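PDB 7CFL: putative cell wall hydrolase phosphatase-associated protein from Clostridioides difficile, which probably cuts peptide bonds in bacterial cell-wall peptidoglycan as a cysteine endopeptidase, this chain being the NlpC/P60 catalytic domain of a longer autolysin. Local coordinates for residues Cys41-Thr45 with Ser95-Ile99; Ser65-Val71 with Asn133-Val137; Asn72-Leu76 with Ile122-Ser128. All coordinates share one frame; numbering follows the deposited sequence. Where two conformers were deposited one is given.

Contact 1 is the core contact. It sets the start of helix 41-53 against strand 96-102, near the centre of the chain, through apolar packing, a sulfur-imidazole approach and one bridging water. Contact 2 is partly buried. It pairs the edge strand 69-71 with strand 131-136 and adds a cluster of side-chain bonds to backbone carbonyls. Contact 3 lies at the surface, where Arg73 and the packed pair Leu76 and Ile122 join 72-76 to 122-128. Contacts 1 and 2 reach the same antiparallel sheet without touching. Contacts 2 and 3 do touch: Ala134 packs on Leu76, and Arg136 makes a long, weak ion pair with Asp75. Polar side-chain bonds become prominent in contacts 2 and 3.

Contact 1: Cys41-Thr45 with Ser95-Ile99; sequences CSGFT and SHVGI
Cys41 and His96 meet where the first turn of helix 41-53 faces strand 96-102. The layout is that of the papain-like NlpC/P60 fold, with its cysteine at a helix start and its histidine on the adjoining strand. Cys41 SG lies 3.3 Å from His96 ND1. The sulfur is placed between its own backbone N and carbonyl carbon (chi1 71°) and approaches the imidazole obliquely. Both residues were modelled in two conformers, so the exact closeness is doubtful. His96 NE2 bonds to His108 ND1, consistent with the Cys-His-His site of this family. A citrate, probably from the crystallisation liquor, bonds to Cys41 N and Ser42 OG and may mark the pocket.

Apolar packing extends along the strand. Val97 CG1 fits against the helix turn, 3.6 Å from Ser42 CA. Val97 and Thr45 meet tip to tip, while the hydroxyl of Thr45 bonds to Gln64. The Thr45 and Ile99 side chains slide past each other in opposite directions, with Thr45 CG2 3.8 Å from Ile99 CG1. Phe44 crosses Ile99 at about a right angle.

A single water bridges the backbones, donating to Cys41 O at 2.7 Å and to Val97 O at 2.6 Å.

Contact 2: Ser65-Val71 with Asn133-Val137; sequences SKYGTYV and NARRV
Arg135 bends at chi2 (-74°) and then runs straight to its guanidinium, which sets the group inside the turn made by residues 65-70. Asn133 has CG between its backbone N and carbonyl carbon (chi1 76°), and this brings its amide to Ser65. Both side chains converge on the carbonyl of Ser65. Arg135 grips it side-on, with NE at 2.8 Å and NH2 at 3.2 Å from Ser65 O. Asn133 ND2 adds a third bond to Ser65 O, of 3.0 Å. NH2 and ND2 lie in the carbonyl plane on lone pairs, whereas NE comes from above that plane. In return Ser65 OG donates to Asn133 OD1 at 2.6 Å. The guanidinium has the carbonyl carbon of Lys66 over one face, and its NH1 bonds weakly to Gly68 O.

Thr69 and Arg136 form an antiparallel hydrogen-bonded pair, with Thr69 N to Arg136 O at 3.0 Å and Arg136 N to Thr69 O at 2.9 Å. This joins edge strand 69-71 to strand 131-136 of the sheet. On the same face Val71 CG2 lies over the guanidinium of Arg136, whose salt bridge goes to Asp80. Val137 CG1 meets the edge of the Tyr67 ring, 3.7 Å from Tyr67 CD2.

Three N-H groups on one carbonyl oxygen hold Ser65, and so probably steady the turn before strand 69-71. The nearby positive charge probably polarises that carbonyl.

Contact 3: Asn72-Leu76 with Ile122-Ser128; sequences NRGDL and INSSYYS
Leu76 and Ile122 form the tight part of this contact. Their side chains reach toward each other tip to tip, and Leu76 CD1 stands 3.5 Å from Ile122 CD1, closer than usual for two methyl groups. The pair is packed over the sheet, with Ile122 buried. Leu76 also touches Val82 and Ile122 touches Phe84, and both reach Tyr100.

The looser side lies around the end of Arg73, where Asn123 is exposed, a water bridges and some bonds are weak. The CG of Arg73 is anti to the backbone N (chi1 178°) and the chain stays extended, which carries the guanidinium across to 122-128. On the way it touches Tyr131. NH2 of Arg73 gives a bond of 2.9 Å to Asn123 OD1, which sits at the edge of the guanidinium close to its plane. The same nitrogen donates to Ser128 OG, also at 2.9 Å, with that hydroxyl tilted somewhat from the plane. NH1 makes weak bonds to Ser128 OG and Ser128 O. On the NE-NH2 edge, beside Asn123, a water accepts from Arg73 NE at 2.8 Å and donates to Asn123 OD1 at 2.7 Å.

One arginine thus ties the loop between strands 69-71 and 81-84 to the 122-128 region. An amide oxygen, a hydroxyl, weakly a backbone carbonyl, and a water hold its guanidinium. Its N-H groups are shared among these neutral acceptors, which probably stabilise the positive charge.

Contact 1: Cys41-Thr45 with Ser95-Ile99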
loop_
_atom_site.group_PDB
_atom_site.type_symbol
_atom_site.label_atom_id
_atom_site.label_comp_id
_atom_site.label_asym_id
_atom_site.label_seq_id
_atom_site.Cartn_x
_atom_site.Cartn_y
_atom_site.Cartn_z
ATOM N N CYS A 41 2.170 -7.240 1.238
ATOM C CA CYS A 41 1.894 -5.816 0.929
ATOM C C CYS A 41 0.409 -5.514 1.249
ATOM O O CYS A 41 0.167 -4.547 1.945
ATOM C CB CYS A 41 2.362 -5.494 -0.482
ATOM S SG CYS A 41 1.330 -6.241 -1.763
ATOM N N SER A 42 -0.507 -6.395 0.911
ATOM C CA SER A 42 -1.957 -6.230 1.163
ATOM C C SER A 42 -2.289 -6.573 2.621
ATOM O O SER A 42 -3.209 -6.004 3.178
ATOM C CB SER A 42 -2.729 -7.093 0.199
ATOM O OG SER A 42 -2.312 -8.443 0.319
ATOM N N GLY A 43 -1.549 -7.489 3.244
ATOM C CA GLY A 43 -1.769 -7.768 4.672
ATOM C C GLY A 43 -1.405 -6.569 5.528
ATOM O O GLY A 43 -2.086 -6.325 6.549
ATOM N N PHE A 44 -0.387 -5.820 5.099
ATOM C CA PHE A 44 0.080 -4.582 5.746
ATOM C C PHE A 44 -1.002 -3.527 5.644
ATOM O O PHE A 44 -1.399 -2.916 6.645
ATOM C CB PHE A 44 1.348 -4.072 5.071
ATOM C CG PHE A 44 1.862 -2.772 5.628
ATOM C CD1 PHE A 44 2.380 -2.687 6.912
ATOM C CD2 PHE A 44 1.821 -1.625 4.849
ATOM C CE1 PHE A 44 2.851 -1.478 7.406
ATOM C CE2 PHE A 44 2.291 -0.422 5.348
ATOM C CZ PHE A 44 2.818 -0.350 6.617
ATOM N N THR A 45 -1.463 -3.260 4.429
ATOM C CA THR A 45 -2.522 -2.230 4.279
ATOM C C THR A 45 -3.788 -2.638 5.042
ATOM O O THR A 45 -4.326 -1.790 5.766
ATOM C CB THR A 45 -2.789 -1.895 2.816
ATOM O OG1 THR A 45 -3.192 -3.052 2.086
ATOM C CG2 THR A 45 -1.574 -1.285 2.172
ATOM N N SER A 95 -0.854 -6.500 -8.297
ATOM C CA SER A 95 -0.054 -7.455 -7.486
ATOM C C SER A 95 0.650 -6.769 -6.294
ATOM O O SER A 95 1.330 -7.488 -5.507
ATOM C CB SER A 95 0.943 -8.140 -8.381
ATOM O OG SER A 95 1.748 -7.182 -9.061
ATOM N N HIS A 96 0.521 -5.444 -6.143
ATOM C CA HIS A 96 1.195 -4.689 -5.054
ATOM C C HIS A 96 0.347 -3.480 -4.653
ATOM O O HIS A 96 -0.470 -2.969 -5.469
ATOM C CB HIS A 96 2.629 -4.310 -5.460
ATOM C CG HIS A 96 3.492 -3.906 -4.309
ATOM N ND1 HIS A 96 3.891 -4.807 -3.312
ATOM C CD2 HIS A 96 4.011 -2.705 -3.978
ATOM C CE1 HIS A 96 4.638 -4.162 -2.441
ATOM N NE2 HIS A 96 4.722 -2.862 -2.825
ATOM N N VAL A 97 0.507 -3.049 -3.417
ATOM C CA VAL A 97 -0.257 -1.916 -2.828
ATOM C C VAL A 97 0.623 -1.281 -1.761
ATOM O O VAL A 97 1.310 -2.019 -1.000
ATOM C CB VAL A 97 -1.609 -2.373 -2.235
ATOM C CG1 VAL A 97 -1.470 -3.450 -1.151
ATOM C CG2 VAL A 97 -2.412 -1.236 -1.662
ATOM N N GLY A 98 0.509 0.024 -1.631
ATOM C CA GLY A 98 1.127 0.855 -0.595
ATOM C C GLY A 98 0.148 1.902 -0.128
ATOM O O GLY A 98 -0.927 2.054 -0.765
ATOM N N ILE A 99 0.485 2.581 0.956
ATOM C CA ILE A 99 -0.324 3.684 1.539
ATOM C C ILE A 99 0.391 4.969 1.176
ATOM O O ILE A 99 1.547 5.147 1.529
ATOM C CB ILE A 99 -0.509 3.557 3.067
ATOM C CG1 ILE A 99 -1.155 2.222 3.440
ATOM C CG2 ILE A 99 -1.268 4.743 3.630
ATOM C CD1 ILE A 99 -1.158 1.919 4.925
HETATM O O HOH W 1 2.034 -2.636 1.470
#

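Contact 2: Ser65-Val71 with Asn133-Val137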
loop_
_atom_site.group_PDB
_atom_site.type_symbol
_atom_site.label_atom_id
_atom_site.label_comp_id
_atom_site.label_asym_id
_atom_site.label_seq_id
_atom_site.Cartn_x
_atom_site.Cartn_y
_atom_site.Cartn_z
ATOM N N SER A 65 -7.864 -2.947 -4.785
ATOM C CA SER A 65 -7.871 -2.062 -5.995
ATOM C C SER A 65 -9.285 -1.784 -6.496
ATOM O O SER A 65 -9.420 -0.866 -7.379
ATOM C CB SER A 65 -6.999 -2.655 -7.101
ATOM O OG SER A 65 -6.839 -1.743 -8.185
ATOM N N LYS A 66 -10.288 -2.576 -6.108
ATOM C CA LYS A 66 -11.691 -2.415 -6.607
ATOM C C LYS A 66 -12.564 -1.813 -5.497
ATOM O O LYS A 66 -13.795 -1.817 -5.660
ATOM C CB LYS A 66 -12.234 -3.784 -7.042
ATOM C CG LYS A 66 -11.536 -4.416 -8.237
ATOM C CD LYS A 66 -12.148 -5.739 -8.679
ATOM C CE LYS A 66 -11.440 -6.952 -8.115
ATOM N NZ LYS A 66 -12.005 -8.224 -8.624
ATOM N N TYR A 67 -11.962 -1.405 -4.364
ATOM C CA TYR A 67 -12.717 -1.036 -3.139
ATOM C C TYR A 67 -12.562 0.457 -2.846
ATOM O O TYR A 67 -11.446 0.948 -2.766
ATOM C CB TYR A 67 -12.265 -1.896 -1.942
ATOM C CG TYR A 67 -12.973 -1.534 -0.661
ATOM C CD1 TYR A 67 -14.279 -1.952 -0.406
ATOM C CD2 TYR A 67 -12.376 -0.697 0.268
ATOM C CE1 TYR A 67 -14.953 -1.558 0.741
ATOM C CE2 TYR A 67 -13.046 -0.299 1.421
ATOM C CZ TYR A 67 -14.323 -0.751 1.678
ATOM O OH TYR A 67 -14.953 -0.324 2.820
ATOM N N GLY A 68 -13.676 1.148 -2.631
ATOM C CA GLY A 68 -13.656 2.555 -2.212
ATOM C C GLY A 68 -13.658 3.468 -3.427
ATOM O O GLY A 68 -13.890 3.001 -4.547
ATOM N N THR A 69 -13.329 4.722 -3.190
ATOM C CA THR A 69 -13.487 5.816 -4.186
ATOM C C THR A 69 -12.263 5.796 -5.103
ATOM O O THR A 69 -11.134 5.927 -4.585
ATOM C CB THR A 69 -13.657 7.178 -3.495
ATOM O OG1 THR A 69 -14.741 7.089 -2.561
ATOM C CG2 THR A 69 -13.943 8.282 -4.504
ATOM N N TYR A 70 -12.461 5.704 -6.418
ATOM C CA TYR A 70 -11.339 5.839 -7.375
ATOM C C TYR A 70 -10.732 7.248 -7.218
ATOM O O TYR A 70 -11.476 8.266 -7.087
ATOM C CB TYR A 70 -11.768 5.552 -8.819
ATOM C CG TYR A 70 -10.664 5.782 -9.810
ATOM C CD1 TYR A 70 -9.900 4.741 -10.319
ATOM C CD2 TYR A 70 -10.419 7.072 -10.281
ATOM C CE1 TYR A 70 -8.885 4.983 -11.235
ATOM C CE2 TYR A 70 -9.385 7.324 -11.155
ATOM C CZ TYR A 70 -8.642 6.278 -11.665
ATOM O OH TYR A 70 -7.658 6.586 -12.556
ATOM N N VAL A 71 -9.403 7.304 -7.234
ATOM C CA VAL A 71 -8.607 8.566 -7.142
ATOM C C VAL A 71 -7.666 8.638 -8.349
ATOM O O VAL A 71 -7.000 7.626 -8.648
ATOM C CB VAL A 71 -7.831 8.610 -5.812
ATOM C CG1 VAL A 71 -6.948 9.849 -5.714
ATOM C CG2 VAL A 71 -8.759 8.484 -4.600
ATOM N N ASN A 133 -3.752 2.242 -10.377
ATOM C CA ASN A 133 -4.884 3.042 -9.866
ATOM C C ASN A 133 -4.675 3.341 -8.382
ATOM O O ASN A 133 -3.653 2.911 -7.775
ATOM C CB ASN A 133 -6.236 2.377 -10.133
ATOM C CG ASN A 133 -6.601 1.209 -9.236
ATOM O OD1 ASN A 133 -5.737 0.604 -8.607
ATOM N ND2 ASN A 133 -7.881 0.889 -9.204
ATOM N N ALA A 134 -5.644 4.040 -7.813
ATOM C CA ALA A 134 -5.632 4.447 -6.409
ATOM C C ALA A 134 -7.057 4.409 -5.884
ATOM O O ALA A 134 -7.995 4.564 -6.682
ATOM C CB ALA A 134 -4.991 5.790 -6.302
ATOM N N ARG A 135 -7.204 4.233 -4.578
ATOM C CA ARG A 135 -8.504 4.198 -3.884
ATOM C C ARG A 135 -8.418 4.960 -2.558
ATOM O O ARG A 135 -7.385 4.844 -1.839
ATOM C CB ARG A 135 -8.937 2.760 -3.615
ATOM C CG ARG A 135 -9.218 1.938 -4.854
ATOM C CD ARG A 135 -10.513 2.337 -5.510
ATOM N NE ARG A 135 -10.749 1.494 -6.661
ATOM C CZ ARG A 135 -11.774 1.629 -7.511
ATOM N NH1 ARG A 135 -12.724 2.521 -7.295
ATOM N NH2 ARG A 135 -11.886 0.806 -8.531
ATOM N N ARG A 136 -9.477 5.721 -2.274
ATOM C CA ARG A 136 -9.690 6.477 -1.023
ATOM C C ARG A 136 -10.679 5.666 -0.180
ATOM O O ARG A 136 -11.777 5.341 -0.677
ATOM C CB ARG A 136 -10.163 7.899 -1.330
ATOM C CG ARG A 136 -10.238 8.771 -0.090
ATOM C CD ARG A 136 -10.330 10.224 -0.521
ATOM N NE ARG A 136 -9.100 10.527 -1.233
ATOM C CZ ARG A 136 -8.980 11.385 -2.248
ATOM N NH1 ARG A 136 -10.024 12.042 -2.717
ATOM N NH2 ARG A 136 -7.806 11.561 -2.815
ATOM N N VAL A 137 -10.209 5.210 0.987
ATOM C CA VAL A 137 -11.033 4.395 1.927
ATOM C C VAL A 137 -11.385 5.174 3.213
ATOM O O VAL A 137 -12.167 4.627 4.039
ATOM C CB VAL A 137 -10.306 3.066 2.216
ATOM C CG1 VAL A 137 -10.199 2.214 0.962
ATOM C CG2 VAL A 137 -8.929 3.278 2.820
HETATM O O HOH W 2 -14.008 2.680 3.203
#

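Contact 3: Asn72-Leu76 with Ile122-Ser128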
loop_
_atom_site.group_PDB
_atom_site.type_symbol
_atom_site.label_atom_id
_atom_site.label_comp_id
_atom_site.label_asym_id
_atom_site.label_seq_id
_atom_site.Cartn_x
_atom_site.Cartn_y
_atom_site.Cartn_z
ATOM N N ASN A 72 -7.637 9.775 -9.064
ATOM C CA ASN A 72 -6.604 9.991 -10.113
ATOM C C ASN A 72 -5.232 10.138 -9.440
ATOM O O ASN A 72 -5.154 10.777 -8.404
ATOM C CB ASN A 72 -6.902 11.225 -10.974
ATOM C CG ASN A 72 -8.020 10.992 -11.961
ATOM O OD1 ASN A 72 -9.024 11.702 -11.941
ATOM N ND2 ASN A 72 -7.861 9.997 -12.817
ATOM N N ARG A 73 -4.167 9.737 -10.127
ATOM C CA ARG A 73 -2.784 9.803 -9.577
ATOM C C ARG A 73 -2.440 11.269 -9.246
ATOM O O ARG A 73 -1.727 11.479 -8.309
ATOM C CB ARG A 73 -1.789 9.168 -10.553
ATOM C CG ARG A 73 -0.334 9.230 -10.102
ATOM C CD ARG A 73 0.586 8.519 -11.074
ATOM N NE ARG A 73 1.996 8.713 -10.774
ATOM C CZ ARG A 73 2.997 7.998 -11.295
ATOM N NH1 ARG A 73 2.761 7.033 -12.177
ATOM N NH2 ARG A 73 4.241 8.241 -10.910
ATOM N N GLY A 74 -2.905 12.279 -10.016
ATOM C CA GLY A 74 -2.626 13.689 -9.675
ATOM C C GLY A 74 -3.347 14.211 -8.423
ATOM O O GLY A 74 -2.950 15.289 -7.928
ATOM N N ASP A 75 -4.367 13.505 -7.919
ATOM C CA ASP A 75 -5.249 13.901 -6.780
ATOM C C ASP A 75 -4.946 13.058 -5.529
ATOM O O ASP A 75 -5.757 13.111 -4.581
ATOM C CB ASP A 75 -6.722 13.702 -7.145
ATOM C CG ASP A 75 -7.727 14.327 -6.181
ATOM O OD1 ASP A 75 -8.601 13.545 -5.652
ATOM O OD2 ASP A 75 -7.649 15.587 -5.970
ATOM N N LEU A 76 -3.852 12.299 -5.498
ATOM C CA LEU A 76 -3.511 11.458 -4.307
ATOM C C LEU A 76 -3.416 12.323 -3.051
ATOM O O LEU A 76 -2.802 13.413 -3.104
ATOM C CB LEU A 76 -2.195 10.738 -4.561
ATOM C CG LEU A 76 -2.289 9.525 -5.479
ATOM C CD1 LEU A 76 -0.905 9.014 -5.856
ATOM C CD2 LEU A 76 -3.073 8.410 -4.804
ATOM N N ILE A 122 6.560 6.593 -5.518
ATOM C CA ILE A 122 5.764 6.095 -6.681
ATOM C C ILE A 122 6.274 6.742 -7.989
ATOM O O ILE A 122 5.923 6.206 -9.051
ATOM C CB ILE A 122 4.257 6.309 -6.426
ATOM C CG1 ILE A 122 3.824 7.763 -6.636
ATOM C CG2 ILE A 122 3.858 5.775 -5.044
ATOM C CD1 ILE A 122 2.362 7.998 -6.415
ATOM N N ASN A 123 7.089 7.809 -7.931
ATOM C CA ASN A 123 7.606 8.531 -9.124
ATOM C C ASN A 123 8.969 7.974 -9.536
ATOM O O ASN A 123 9.454 8.354 -10.629
ATOM C CB ASN A 123 7.680 10.046 -8.914
ATOM C CG ASN A 123 6.333 10.645 -8.582
ATOM O OD1 ASN A 123 5.362 10.416 -9.303
ATOM N ND2 ASN A 123 6.275 11.433 -7.514
ATOM N N SER A 124 9.567 7.102 -8.724
ATOM C CA SER A 124 10.842 6.420 -9.054
ATOM C C SER A 124 10.625 5.613 -10.338
ATOM O O SER A 124 9.478 5.182 -10.584
ATOM C CB SER A 124 11.305 5.545 -7.928
ATOM O OG SER A 124 10.514 4.377 -7.901
ATOM N N SER A 125 11.680 5.415 -11.124
ATOM C CA SER A 125 11.624 4.688 -12.418
ATOM C C SER A 125 10.943 3.330 -12.212
ATOM O O SER A 125 10.082 2.980 -13.044
ATOM C CB SER A 125 12.989 4.552 -13.053
ATOM O OG SER A 125 13.868 3.783 -12.245
ATOM N N TYR A 126 11.268 2.625 -11.122
ATOM C CA TYR A 126 10.751 1.261 -10.847
ATOM C C TYR A 126 9.222 1.284 -10.709
ATOM O O TYR A 126 8.551 0.545 -11.471
ATOM C CB TYR A 126 11.426 0.621 -9.630
ATOM C CG TYR A 126 11.028 -0.817 -9.392
ATOM C CD1 TYR A 126 10.880 -1.707 -10.450
ATOM C CD2 TYR A 126 10.810 -1.303 -8.108
ATOM C CE1 TYR A 126 10.517 -3.027 -10.245
ATOM C CE2 TYR A 126 10.447 -2.625 -7.883
ATOM C CZ TYR A 126 10.299 -3.488 -8.957
ATOM O OH TYR A 126 9.942 -4.789 -8.756
ATOM N N TYR A 127 8.670 2.094 -9.800
ATOM C CA TYR A 127 7.212 2.064 -9.493
ATOM C C TYR A 127 6.386 2.790 -10.569
ATOM O O TYR A 127 5.297 2.291 -10.890
ATOM C CB TYR A 127 6.925 2.560 -8.076
ATOM C CG TYR A 127 7.504 1.656 -7.013
ATOM C CD1 TYR A 127 6.889 0.470 -6.638
ATOM C CD2 TYR A 127 8.696 1.981 -6.402
ATOM C CE1 TYR A 127 7.439 -0.352 -5.667
ATOM C CE2 TYR A 127 9.266 1.168 -5.434
ATOM C CZ TYR A 127 8.639 -0.008 -5.071
ATOM O OH TYR A 127 9.208 -0.818 -4.125
ATOM N N SER A 128 6.863 3.906 -11.115
ATOM C CA SER A 128 6.012 4.821 -11.921
ATOM C C SER A 128 5.340 4.075 -13.094
ATOM O O SER A 128 4.112 4.218 -13.278
ATOM C CB SER A 128 6.785 6.021 -12.400
ATOM O OG SER A 128 5.892 6.993 -12.920
HETATM O O HOH W 3 2.684 10.786 -8.970
#